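Local atomic coordinates of ChloroPhenol Reduction gene K (Desulfitobacterium dehalogenans, PDB entry 2H6C), a protein that probably acts as a DNA-binding transcriptional regulator of the CRP family, controlling halorespiration genes in response to chlorinated phenols. Residues F19-L25 and Y77-L83; P149-I153 and I186-H190. The contacts are given in a common frame with arbitrary orientation. Numbering follows the deposited sequence.

Interaction 1: F19-L25 and Y77-L83; sequences FFPIEKL and YAGSNSL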
loop_
_atom_site.group_PDB
_atom_site.type_symbol
_atom_site.label_atom_id
_atom_site.label_comp_id
_atom_site.label_asym_id
_atom_site.label_seq_id
_atom_site.Cartn_x
_atom_site.Cartn_y
_atom_site.Cartn_z
ATOM N N PHE A 19 2.298 9.197 -14.885
ATOM C CA PHE A 19 1.421 9.111 -16.142
ATOM C C PHE A 19 1.736 8.041 -17.168
ATOM O O PHE A 19 0.807 7.576 -17.841
ATOM C CB PHE A 19 1.421 10.400 -16.950
ATOM C CG PHE A 19 0.354 11.370 -16.555
ATOM C CD1 PHE A 19 -0.039 11.528 -15.218
ATOM C CD2 PHE A 19 -0.207 12.195 -17.514
ATOM C CE1 PHE A 19 -0.990 12.474 -14.858
ATOM C CE2 PHE A 19 -1.149 13.156 -17.156
ATOM C CZ PHE A 19 -1.543 13.283 -15.823
ATOM N N PHE A 20 3.018 7.744 -17.368
ATOM C CA PHE A 20 3.419 6.549 -18.087
ATOM C C PHE A 20 2.807 6.503 -19.470
ATOM O O PHE A 20 1.870 5.718 -19.711
ATOM C CB PHE A 20 2.983 5.320 -17.294
ATOM C CG PHE A 20 3.392 5.366 -15.867
ATOM C CD1 PHE A 20 2.457 5.522 -14.879
ATOM C CD2 PHE A 20 4.732 5.271 -15.518
ATOM C CE1 PHE A 20 2.834 5.566 -13.554
ATOM C CE2 PHE A 20 5.117 5.316 -14.196
ATOM C CZ PHE A 20 4.159 5.460 -13.211
ATOM N N PRO A 21 3.330 7.341 -20.378
ATOM C CA PRO A 21 2.791 7.411 -21.723
ATOM C C PRO A 21 3.202 6.218 -22.597
ATOM O O PRO A 21 4.198 5.548 -22.292
ATOM C CB PRO A 21 3.407 8.722 -22.270
ATOM C CG PRO A 21 4.155 9.336 -21.141
ATOM C CD PRO A 21 4.464 8.265 -20.211
ATOM N N ILE A 22 2.411 5.957 -23.641
ATOM C CA ILE A 22 2.768 5.064 -24.772
ATOM C C ILE A 22 2.354 5.762 -26.078
ATOM O O ILE A 22 1.385 5.401 -26.698
ATOM C CB ILE A 22 2.020 3.672 -24.826
ATOM C CG1 ILE A 22 1.173 3.398 -23.611
ATOM C CG2 ILE A 22 2.972 2.536 -25.097
ATOM C CD1 ILE A 22 1.904 2.743 -22.546
ATOM N N GLU A 23 3.059 6.791 -26.485
ATOM C CA GLU A 23 2.825 7.329 -27.787
ATOM C C GLU A 23 2.546 6.200 -28.772
ATOM O O GLU A 23 1.486 6.171 -29.418
ATOM C CB GLU A 23 4.059 8.077 -28.260
ATOM C CG GLU A 23 3.785 9.504 -28.650
ATOM C CD GLU A 23 3.929 10.479 -27.467
ATOM O OE1 GLU A 23 3.478 10.108 -26.334
ATOM O OE2 GLU A 23 4.483 11.610 -27.673
ATOM N N LYS A 24 3.475 5.248 -28.901
ATOM C CA LYS A 24 3.441 4.356 -30.084
ATOM C C LYS A 24 2.035 3.756 -30.334
ATOM O O LYS A 24 1.730 3.274 -31.409
ATOM C CB LYS A 24 4.549 3.275 -30.015
ATOM N N LEU A 25 1.170 3.825 -29.337
ATOM C CA LEU A 25 -0.167 3.287 -29.441
ATOM C C LEU A 25 -1.196 4.137 -30.221
ATOM O O LEU A 25 -2.005 3.552 -30.941
ATOM C CB LEU A 25 -0.693 2.943 -28.043
ATOM C CG LEU A 25 -0.978 1.460 -27.816
ATOM C CD1 LEU A 25 -1.486 1.178 -26.394
ATOM C CD2 LEU A 25 -1.994 0.976 -28.833
ATOM N N TYR A 77 -4.366 9.873 -11.309
ATOM C CA TYR A 77 -4.758 10.563 -12.495
ATOM C C TYR A 77 -4.096 9.889 -13.721
ATOM O O TYR A 77 -2.978 9.383 -13.680
ATOM C CB TYR A 77 -4.371 12.020 -12.354
ATOM C CG TYR A 77 -5.220 12.798 -11.340
ATOM C CD1 TYR A 77 -4.838 12.894 -10.018
ATOM C CD2 TYR A 77 -6.399 13.459 -11.729
ATOM C CE1 TYR A 77 -5.603 13.620 -9.107
ATOM C CE2 TYR A 77 -7.160 14.171 -10.826
ATOM C CZ TYR A 77 -6.758 14.254 -9.508
ATOM O OH TYR A 77 -7.488 14.986 -8.579
ATOM N N ALA A 78 -4.819 9.810 -14.814
ATOM C CA ALA A 78 -4.193 9.359 -16.027
ATOM C C ALA A 78 -4.385 10.461 -17.051
ATOM O O ALA A 78 -5.257 11.320 -16.923
ATOM C CB ALA A 78 -4.778 8.047 -16.487
ATOM N N GLY A 79 -3.555 10.437 -18.067
ATOM C CA GLY A 79 -3.513 11.527 -18.994
ATOM C C GLY A 79 -3.268 11.062 -20.392
ATOM O O GLY A 79 -3.467 9.905 -20.709
ATOM N N SER A 80 -2.833 11.986 -21.223
ATOM C CA SER A 80 -2.756 11.728 -22.625
ATOM C C SER A 80 -1.701 10.646 -22.867
ATOM O O SER A 80 -0.662 10.629 -22.224
ATOM C CB SER A 80 -2.474 13.026 -23.368
ATOM O OG SER A 80 -1.357 12.828 -24.198
ATOM N N ASN A 81 -2.018 9.725 -23.766
ATOM C CA ASN A 81 -1.263 8.471 -23.970
ATOM C C ASN A 81 -1.171 7.504 -22.800
ATOM O O ASN A 81 -0.352 6.603 -22.790
ATOM C CB ASN A 81 0.132 8.791 -24.460
ATOM C CG ASN A 81 0.120 9.734 -25.624
ATOM O OD1 ASN A 81 -0.536 9.492 -26.638
ATOM N ND2 ASN A 81 0.871 10.815 -25.495
ATOM N N SER A 82 -1.996 7.664 -21.798
ATOM C CA SER A 82 -1.884 6.796 -20.652
ATOM C C SER A 82 -2.611 5.516 -20.981
ATOM O O SER A 82 -3.403 5.503 -21.925
ATOM C CB SER A 82 -2.477 7.470 -19.435
ATOM O OG SER A 82 -1.651 8.553 -19.100
ATOM N N LEU A 83 -2.327 4.454 -20.241
ATOM C CA LEU A 83 -2.994 3.195 -20.486
ATOM C C LEU A 83 -3.516 2.646 -19.191
ATOM O O LEU A 83 -2.773 2.203 -18.344
ATOM C CB LEU A 83 -2.071 2.180 -21.156
ATOM C CG LEU A 83 -2.721 0.904 -21.670
ATOM C CD1 LEU A 83 -3.621 1.250 -22.784
ATOM C CD2 LEU A 83 -1.666 -0.082 -22.120
#
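How an N-terminal arm can be fixed to a cupin-type β-barrel is well illustrated here: residues 19-25 lie along the bend that joins strands 72-78 and 82-84 of the probable effector-binding domain, a CRP-like relative of cyclic nucleotide-binding domains. F19 and N81 bury the most surface in the contact, followed by L83 and I22. The ring of F19 lies over the peptide between A78 and G79, with CE2 3.4 Å from G79 CA. A β-carbon at position 79 would run into this ring, so the close packing depends on glycine. From G79 to S82 the chain makes a type II β-turn, closed by S82 N to G79 O at 2.9 Å; N81, with positive phi, holds its third position. The turn presents N81 O to the arm, where it accepts a hydrogen bond from I22 N at 3.0 Å and a CA-H...O contact from P21. N81 OD1 is bonded in turn to R26, just past the arm. Further along, L83 packs against I22 and L25, with helix 121-142 touching I22 and L83 and strand 53-58 touching L25 and L83. S82 turns its hydroxyl back into the turn, where OG accepts a hydrogen bond from G79 N at 2.9 Å.

Interaction 2: P149-I153 and I186-H190; sequences PTIRI and ITGAH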
loop_
_atom_site.group_PDB
_atom_site.type_symbol
_atom_site.label_atom_id
_atom_site.label_comp_id
_atom_site.label_asym_id
_atom_site.label_seq_id
_atom_site.Cartn_x
_atom_site.Cartn_y
_atom_site.Cartn_z
ATOM N N PRO A 149 6.288 5.186 13.082
ATOM C CA PRO A 149 4.865 4.943 13.292
ATOM C C PRO A 149 4.662 3.640 13.998
ATOM O O PRO A 149 3.588 3.381 14.451
ATOM C CB PRO A 149 4.286 4.887 11.869
ATOM C CG PRO A 149 5.399 4.660 11.028
ATOM C CD PRO A 149 6.557 5.375 11.648
ATOM N N THR A 150 5.724 2.857 14.110
ATOM C CA THR A 150 5.750 1.627 14.870
ATOM C C THR A 150 6.131 1.833 16.365
ATOM O O THR A 150 5.476 1.288 17.269
ATOM C CB THR A 150 6.720 0.679 14.166
ATOM O OG1 THR A 150 6.028 -0.019 13.119
ATOM C CG2 THR A 150 7.292 -0.317 15.115
ATOM N N ILE A 151 7.216 2.572 16.607
ATOM C CA ILE A 151 7.469 3.167 17.912
ATOM C C ILE A 151 6.198 3.898 18.431
ATOM O O ILE A 151 5.742 3.635 19.534
ATOM C CB ILE A 151 8.735 4.085 17.864
ATOM C CG1 ILE A 151 9.972 3.320 18.339
ATOM C CG2 ILE A 151 8.617 5.290 18.776
ATOM C CD1 ILE A 151 10.192 1.961 17.678
ATOM N N ARG A 152 5.615 4.795 17.642
ATOM C CA ARG A 152 4.379 5.498 18.055
ATOM C C ARG A 152 3.282 4.553 18.528
ATOM O O ARG A 152 2.554 4.838 19.465
ATOM C CB ARG A 152 3.815 6.308 16.889
ATOM C CG ARG A 152 4.057 7.785 16.893
ATOM C CD ARG A 152 3.363 8.356 15.664
ATOM N NE ARG A 152 4.319 8.899 14.733
ATOM C CZ ARG A 152 4.116 9.012 13.431
ATOM N NH1 ARG A 152 2.969 8.620 12.901
ATOM N NH2 ARG A 152 5.074 9.542 12.655
ATOM N N ILE A 153 3.131 3.434 17.844
ATOM C CA ILE A 153 2.091 2.465 18.240
ATOM C C ILE A 153 2.316 1.909 19.619
ATOM O O ILE A 153 1.404 1.791 20.401
ATOM C CB ILE A 153 2.029 1.220 17.344
ATOM C CG1 ILE A 153 1.632 1.621 15.909
ATOM C CG2 ILE A 153 1.088 0.180 18.000
ATOM C CD1 ILE A 153 0.527 0.780 15.246
ATOM N N ILE A 186 -5.015 7.035 14.793
ATOM C CA ILE A 186 -4.392 7.802 15.847
ATOM C C ILE A 186 -2.907 8.010 15.684
ATOM O O ILE A 186 -2.416 9.067 16.065
ATOM C CB ILE A 186 -4.642 7.178 17.182
ATOM C CG1 ILE A 186 -6.082 7.458 17.547
ATOM C CG2 ILE A 186 -3.749 7.807 18.250
ATOM C CD1 ILE A 186 -6.594 6.659 18.693
ATOM N N THR A 187 -2.200 7.006 15.170
ATOM C CA THR A 187 -0.752 7.087 15.029
ATOM C C THR A 187 -0.293 7.418 13.638
ATOM O O THR A 187 0.880 7.627 13.425
ATOM C CB THR A 187 -0.150 5.780 15.311
ATOM O OG1 THR A 187 -0.658 4.842 14.370
ATOM C CG2 THR A 187 -0.520 5.367 16.699
ATOM N N GLY A 188 -1.211 7.433 12.684
ATOM C CA GLY A 188 -0.856 7.632 11.272
ATOM C C GLY A 188 -0.027 6.500 10.693
ATOM O O GLY A 188 0.975 6.725 10.021
ATOM N N ALA A 189 -0.436 5.280 10.973
ATOM C CA ALA A 189 0.356 4.124 10.631
ATOM C C ALA A 189 -0.514 3.302 9.740
ATOM O O ALA A 189 -1.716 3.229 9.911
ATOM C CB ALA A 189 0.751 3.350 11.850
ATOM N N HIS A 190 0.131 2.699 8.774
ATOM C CA HIS A 190 -0.506 1.951 7.735
ATOM C C HIS A 190 -1.119 0.687 8.351
ATOM O O HIS A 190 -0.574 0.133 9.347
ATOM C CB HIS A 190 0.591 1.609 6.724
ATOM C CG HIS A 190 0.095 1.054 5.443
ATOM N ND1 HIS A 190 -0.195 -0.281 5.284
ATOM C CD2 HIS A 190 -0.139 1.648 4.253
ATOM C CE1 HIS A 190 -0.615 -0.482 4.047
ATOM N NE2 HIS A 190 -0.592 0.671 3.403
#
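R152 extends its side chain past T187 to the end of helix 180-187, the first helix of the helix-turn-helix in this CRP-like DNA-binding domain. Its NH1 donates a very short hydrogen bond, 2.4 Å, to T187 O, which lies near the guanidinium plane, so an arginine on one helix meets a carbonyl at the C-terminal end of another. Directly after T187 the helix breaks off: G188 has positive phi, a conformation that favours glycine, and turns the chain into the short link before helix 191-203, by position the probable recognition helix. H190 is the N-cap of that next helix, its ND1 bonded to V192 N. T187 has the largest area buried here, its methyl packing on the backbone of I153, while its OG1 is bonded to I183 O within its own helix. A189, in the turn itself, points its methyl at helix 148-164. The second subunit lies close by: I186 meets its own counterpart there, and H190 NE2 is hydrogen-bonded to Q140 O of that subunit. Beneath the turn, A189 CB fits between two side chains of helix 148-164, 3.9 Å from P149 CB and 4.3 Å from I153 CD1.

Overall arrangement
The two contacts illustrate a common plan in CRP-family regulators, in which a sensing module and a DNA-binding module are separate packing units joined by a long helix. Interaction 1 belongs to the barrel, here the probable sensing module, and interaction 2 to the helix-turn-helix domain; their centres are 36 Å apart, their nearest atoms about 18 Å, and they lie on opposite sides of the chain's centre without touching. The middle and second half of helix 121-142 of the same chain pack on the arm at 19-25, while the same helix of the second subunit approaches interaction 2 near its end. No ligand is bound in this reduced form, so the arrangement describes the effector-free state.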